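Local coordinates for protein B-agarase (Saccharophagus degradans, PDB 4BQ2) that hydrolyses the beta-1,4 linkages of agarose, acting as an exo-beta-agarase of glycoside hydrolase family 50, at residues 680-693 / 734-746. Numbering follows the deposited sequence.
Sequences YKDYMQSVIDNPYF and AAKEVNAKIYTER
The guanidinium of Arg746 has the carbonyl oxygen of Phe693 over one face, 2.8 Å from NH2 but too poorly angled for a hydrogen bond, and the carbonyls of Ile688 and Asn690 at its edge. Its NH1 donates to both edge oxygens, at 2.7 Å to Ile688 O and, straighter (163°), at 2.8 Å to Asn690 O; each time the nitrogen lies above the acceptor's carbonyl plane. NH2 turns elsewhere, to Trp271 O, so the arginine links the carbonyls of Ile688 and Asn690 to strand 270-274. Asn690 O also takes the turn's own Phe693 N, from the opposite face. The second flat group, the Tyr680 ring, has Met684 CG over one face, while Ala734 CB, Ala735 CA and Val738 CG2 approach obliquely. With CG anti to the backbone N (chi1 175°), Tyr680 lays CE1 3.7 Å from Ala735 CA. Two side chains pack as knobs into holes: Val738 among Tyr680, Lys681, Met684 and Ile688, and Ile688 among Val738, Ile742, Glu745 and Arg746, its CG2 3.5 Å from Glu745 CB. Where the contact is partly exposed, the Gln685 amide stands nearly perpendicular to the Glu745 carboxylate (89°), NE2 donating to OE1 at 3.0 Å and also to Asp689 OD1, bridging two acidic groups. Helix segments 680-688 and 734-739 run roughly parallel, axes 9.6 Å apart; Met684 and, from helix 742-746, Ile742 touch strand 280-287, while Tyr683 and Phe693, where strand 693-699 begins, reach strand 648-652.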
loop_
_atom_site.group_PDB
_atom_site.type_symbol
_atom_site.label_atom_id
_atom_site.label_comp_id
_atom_site.label_asym_id
_atom_site.label_seq_id
_atom_site.Cartn_x
_atom_site.Cartn_y
_atom_site.Cartn_z
ATOM N N TYR A 680 -2.618 11.191 11.149
ATOM C CA TYR A 680 -1.153 11.120 10.935
ATOM C C TYR A 680 -0.412 11.242 12.269
ATOM O O TYR A 680 0.517 10.472 12.571
ATOM C CB TYR A 680 -0.692 12.237 10.006
ATOM C CG TYR A 680 0.817 12.320 9.812
ATOM C CD1 TYR A 680 1.635 13.029 10.689
ATOM C CD2 TYR A 680 1.407 11.731 8.693
ATOM C CE1 TYR A 680 3.004 13.107 10.481
ATOM C CE2 TYR A 680 2.770 11.812 8.466
ATOM C CZ TYR A 680 3.556 12.484 9.366
ATOM O OH TYR A 680 4.899 12.563 9.103
ATOM N N LYS A 681 -0.803 12.238 13.046
ATOM C CA LYS A 681 -0.221 12.462 14.358
ATOM C C LYS A 681 -0.381 11.268 15.309
ATOM O O LYS A 681 0.555 10.917 16.050
ATOM C CB LYS A 681 -0.767 13.759 14.956
ATOM C CG LYS A 681 -0.212 15.000 14.237
ATOM C CD LYS A 681 -0.621 16.296 14.911
ATOM C CE LYS A 681 -2.124 16.529 14.867
ATOM N NZ LYS A 681 -2.343 17.949 15.181
ATOM N N ASP A 682 -1.536 10.615 15.244
ATOM C CA ASP A 682 -1.785 9.419 16.057
ATOM C C ASP A 682 -0.907 8.260 15.639
ATOM O O ASP A 682 -0.333 7.567 16.496
ATOM C CB ASP A 682 -3.236 8.932 15.958
ATOM C CG ASP A 682 -4.252 9.851 16.664
ATOM O OD1 ASP A 682 -3.921 10.742 17.477
ATOM O OD2 ASP A 682 -5.438 9.663 16.361
ATOM N N TYR A 683 -0.818 8.028 14.326
ATOM C CA TYR A 683 0.048 6.992 13.841
ATOM C C TYR A 683 1.499 7.211 14.275
ATOM O O TYR A 683 2.141 6.301 14.808
ATOM C CB TYR A 683 0.001 6.896 12.305
ATOM C CG TYR A 683 0.667 5.663 11.762
ATOM C CD1 TYR A 683 2.083 5.583 11.628
ATOM C CD2 TYR A 683 -0.089 4.580 11.351
ATOM C CE1 TYR A 683 2.693 4.426 11.126
ATOM C CE2 TYR A 683 0.510 3.452 10.835
ATOM C CZ TYR A 683 1.913 3.372 10.743
ATOM O OH TYR A 683 2.513 2.234 10.202
ATOM N N MET A 684 2.043 8.387 13.965
ATOM C CA MET A 684 3.424 8.688 14.343
ATOM C C MET A 684 3.683 8.638 15.858
ATOM O O MET A 684 4.768 8.210 16.286
ATOM C CB MET A 684 3.860 10.029 13.754
ATOM C CG MET A 684 4.102 9.977 12.238
ATOM S SD MET A 684 5.262 8.713 11.665
ATOM C CE MET A 684 6.764 9.249 12.503
ATOM N N GLN A 685 2.707 9.043 16.672
ATOM C CA GLN A 685 2.845 8.902 18.134
ATOM C C GLN A 685 3.065 7.461 18.506
ATOM O O GLN A 685 3.865 7.155 19.402
ATOM C CB GLN A 685 1.626 9.421 18.924
ATOM C CG GLN A 685 1.887 9.561 20.441
ATOM C CD GLN A 685 3.000 10.558 20.726
ATOM O OE1 GLN A 685 3.019 11.632 20.150
ATOM N NE2 GLN A 685 3.960 10.185 21.553
ATOM N N SER A 686 2.328 6.575 17.838
ATOM C CA SER A 686 2.436 5.149 18.065
ATOM C C SER A 686 3.849 4.624 17.717
ATOM O O SER A 686 4.408 3.751 18.423
ATOM C CB SER A 686 1.373 4.436 17.204
ATOM O OG SER A 686 1.224 3.104 17.601
ATOM N N VAL A 687 4.402 5.106 16.602
ATOM C CA VAL A 687 5.776 4.745 16.239
ATOM C C VAL A 687 6.779 5.279 17.258
ATOM O O VAL A 687 7.665 4.542 17.722
ATOM C CB VAL A 687 6.148 5.218 14.820
ATOM C CG1 VAL A 687 7.537 4.708 14.451
ATOM C CG2 VAL A 687 5.110 4.700 13.813
ATOM N N ILE A 688 6.660 6.570 17.559
ATOM C CA ILE A 688 7.526 7.239 18.512
ATOM C C ILE A 688 7.529 6.493 19.861
ATOM O O ILE A 688 8.597 6.260 20.438
ATOM C CB ILE A 688 7.114 8.712 18.659
ATOM C CG1 ILE A 688 7.463 9.482 17.378
ATOM C CG2 ILE A 688 7.796 9.370 19.839
ATOM C CD1 ILE A 688 6.768 10.820 17.276
ATOM N N ASP A 689 6.350 6.064 20.313
ATOM C CA ASP A 689 6.224 5.326 21.575
ATOM C C ASP A 689 6.750 3.875 21.586
ATOM O O ASP A 689 6.775 3.258 22.644
ATOM C CB ASP A 689 4.749 5.279 22.034
ATOM C CG ASP A 689 4.198 6.654 22.416
ATOM O OD1 ASP A 689 4.977 7.612 22.498
ATOM O OD2 ASP A 689 2.968 6.769 22.611
ATOM N N ASN A 690 7.033 3.298 20.418
ATOM C CA ASN A 690 7.460 1.915 20.361
ATOM C C ASN A 690 9.008 1.897 20.373
ATOM O O ASN A 690 9.630 2.448 19.475
ATOM C CB ASN A 690 6.870 1.220 19.118
ATOM C CG ASN A 690 7.180 -0.260 19.097
ATOM O OD1 ASN A 690 8.345 -0.634 19.237
ATOM N ND2 ASN A 690 6.150 -1.116 18.962
ATOM N N PRO A 691 9.624 1.297 21.408
ATOM C CA PRO A 691 11.083 1.370 21.555
ATOM C C PRO A 691 11.875 0.634 20.467
ATOM O O PRO A 691 13.081 0.831 20.374
ATOM C CB PRO A 691 11.335 0.736 22.937
ATOM C CG PRO A 691 10.136 -0.098 23.219
ATOM C CD PRO A 691 8.980 0.554 22.510
ATOM N N TYR A 692 11.219 -0.218 19.674
ATOM C CA TYR A 692 11.872 -0.946 18.587
ATOM C C TYR A 692 11.992 -0.182 17.269
ATOM O O TYR A 692 12.798 -0.558 16.418
ATOM C CB TYR A 692 11.216 -2.327 18.403
ATOM C CG TYR A 692 11.331 -3.056 19.728
ATOM C CD1 TYR A 692 12.563 -3.553 20.138
ATOM C CD2 TYR A 692 10.241 -3.129 20.623
ATOM C CE1 TYR A 692 12.717 -4.167 21.384
ATOM C CE2 TYR A 692 10.381 -3.754 21.879
ATOM C CZ TYR A 692 11.626 -4.250 22.245
ATOM O OH TYR A 692 11.807 -4.868 23.453
ATOM N N PHE A 693 11.221 0.893 17.098
ATOM C CA PHE A 693 11.229 1.589 15.796
ATOM C C PHE A 693 12.192 2.727 15.747
ATOM O O PHE A 693 12.224 3.543 16.658
ATOM C CB PHE A 693 9.800 2.029 15.389
ATOM C CG PHE A 693 9.008 0.886 14.868
ATOM C CD1 PHE A 693 9.122 0.505 13.533
ATOM C CD2 PHE A 693 8.203 0.140 15.715
ATOM C CE1 PHE A 693 8.425 -0.587 13.033
ATOM C CE2 PHE A 693 7.486 -0.950 15.219
ATOM C CZ PHE A 693 7.600 -1.320 13.880
ATOM N N ALA A 734 0.715 18.612 10.296
ATOM C CA ALA A 734 0.824 17.379 11.086
ATOM C C ALA A 734 2.261 16.894 11.094
ATOM O O ALA A 734 2.780 16.506 12.135
ATOM C CB ALA A 734 -0.130 16.301 10.559
ATOM N N ALA A 735 2.918 16.959 9.943
ATOM C CA ALA A 735 4.320 16.556 9.852
ATOM C C ALA A 735 5.218 17.454 10.703
ATOM O O ALA A 735 6.087 16.950 11.433
ATOM C CB ALA A 735 4.783 16.506 8.394
ATOM N N LYS A 736 4.996 18.757 10.657
ATOM C CA LYS A 736 5.820 19.659 11.468
ATOM C C LYS A 736 5.646 19.436 12.966
ATOM O O LYS A 736 6.624 19.511 13.715
ATOM C CB LYS A 736 5.589 21.136 11.120
ATOM C CG LYS A 736 6.013 21.525 9.712
ATOM C CD LYS A 736 5.811 23.034 9.557
ATOM C CE LYS A 736 6.336 23.580 8.255
ATOM N NZ LYS A 736 6.492 25.076 8.392
ATOM N N GLU A 737 4.416 19.158 13.398
ATOM C CA GLU A 737 4.136 18.911 14.819
ATOM C C GLU A 737 4.870 17.679 15.324
ATOM O O GLU A 737 5.461 17.678 16.423
ATOM C CB GLU A 737 2.618 18.752 15.042
ATOM C CG GLU A 737 1.827 20.077 14.931
ATOM C CD GLU A 737 1.857 20.930 16.219
ATOM O OE1 GLU A 737 1.903 20.325 17.316
ATOM O OE2 GLU A 737 1.819 22.192 16.147
ATOM N N VAL A 738 4.829 16.614 14.524
ATOM C CA VAL A 738 5.504 15.368 14.875
ATOM C C VAL A 738 7.017 15.541 14.806
ATOM O O VAL A 738 7.757 15.118 15.731
ATOM C CB VAL A 738 5.070 14.234 13.907
ATOM C CG1 VAL A 738 5.993 13.003 14.056
ATOM C CG2 VAL A 738 3.609 13.836 14.175
ATOM N N ASN A 739 7.483 16.136 13.700
ATOM C CA ASN A 739 8.917 16.273 13.483
ATOM C C ASN A 739 9.596 17.204 14.499
ATOM O O ASN A 739 10.788 17.049 14.802
ATOM C CB ASN A 739 9.193 16.750 12.052
ATOM C CG ASN A 739 8.979 15.654 11.016
ATOM O OD1 ASN A 739 9.029 14.462 11.338
ATOM N ND2 ASN A 739 8.722 16.060 9.761
ATOM N N ALA A 740 8.853 18.169 15.026
ATOM C CA ALA A 740 9.433 19.067 16.031
ATOM C C ALA A 740 9.657 18.357 17.372
ATOM O O ALA A 740 10.405 18.861 18.215
ATOM C CB ALA A 740 8.619 20.359 16.185
ATOM N N LYS A 741 9.063 17.171 17.547
ATOM C CA LYS A 741 9.139 16.458 18.812
ATOM C C LYS A 741 9.690 15.022 18.766
ATOM O O LYS A 741 9.793 14.379 19.814
ATOM C CB LYS A 741 7.759 16.475 19.484
ATOM C CG LYS A 741 6.786 15.419 18.977
ATOM C CD LYS A 741 5.395 15.773 19.498
ATOM C CE LYS A 741 4.554 14.534 19.692
ATOM N NZ LYS A 741 3.146 14.888 20.030
ATOM N N ILE A 742 10.045 14.507 17.581
ATOM C CA ILE A 742 10.551 13.149 17.495
ATOM C C ILE A 742 11.734 12.916 18.470
ATOM O O ILE A 742 11.826 11.864 19.075
ATOM C CB ILE A 742 10.968 12.702 16.048
ATOM C CG1 ILE A 742 11.918 13.708 15.382
ATOM C CG2 ILE A 742 9.739 12.396 15.182
ATOM C CD1 ILE A 742 12.370 13.320 13.972
ATOM N N TYR A 743 12.610 13.897 18.636
ATOM C CA TYR A 743 13.831 13.633 19.430
ATOM C C TYR A 743 13.627 13.818 20.938
ATOM O O TYR A 743 14.089 12.976 21.740
ATOM C CB TYR A 743 14.995 14.490 18.932
ATOM C CG TYR A 743 15.536 14.048 17.571
ATOM C CD1 TYR A 743 16.128 12.795 17.414
ATOM C CD2 TYR A 743 15.472 14.898 16.460
ATOM C CE1 TYR A 743 16.644 12.381 16.181
ATOM C CE2 TYR A 743 15.979 14.500 15.231
ATOM C CZ TYR A 743 16.552 13.237 15.094
ATOM O OH TYR A 743 17.048 12.874 13.889
ATOM N N THR A 744 12.962 14.910 21.309
ATOM C CA THR A 744 12.587 15.152 22.706
ATOM C C THR A 744 11.743 14.007 23.257
ATOM O O THR A 744 12.010 13.525 24.359
ATOM C CB THR A 744 11.882 16.501 22.894
ATOM O OG1 THR A 744 10.799 16.589 21.967
ATOM C CG2 THR A 744 12.836 17.627 22.599
ATOM N N GLU A 745 10.767 13.526 22.484
ATOM C CA GLU A 745 10.048 12.301 22.866
ATOM C C GLU A 745 10.957 11.095 23.094
ATOM O O GLU A 745 10.932 10.503 24.163
ATOM C CB GLU A 745 8.974 11.925 21.848
ATOM C CG GLU A 745 7.886 12.963 21.665
ATOM C CD GLU A 745 6.807 12.893 22.721
ATOM O OE1 GLU A 745 6.067 11.889 22.761
ATOM O OE2 GLU A 745 6.683 13.863 23.488
ATOM N N ARG A 746 11.753 10.719 22.096
ATOM C CA ARG A 746 12.521 9.474 22.171
ATOM C C ARG A 746 13.600 9.562 23.237
ATOM O O ARG A 746 13.917 8.586 23.912
ATOM C CB ARG A 746 13.244 9.183 20.839
ATOM C CG ARG A 746 12.380 8.945 19.618
ATOM C CD ARG A 746 11.640 7.634 19.671
ATOM N NE ARG A 746 12.501 6.454 19.581
ATOM C CZ ARG A 746 12.023 5.228 19.410
ATOM N NH1 ARG A 746 10.709 5.034 19.299
ATOM N NH2 ARG A 746 12.845 4.187 19.360
HETATM O O HOH W 1 9.605 7.531 23.031
#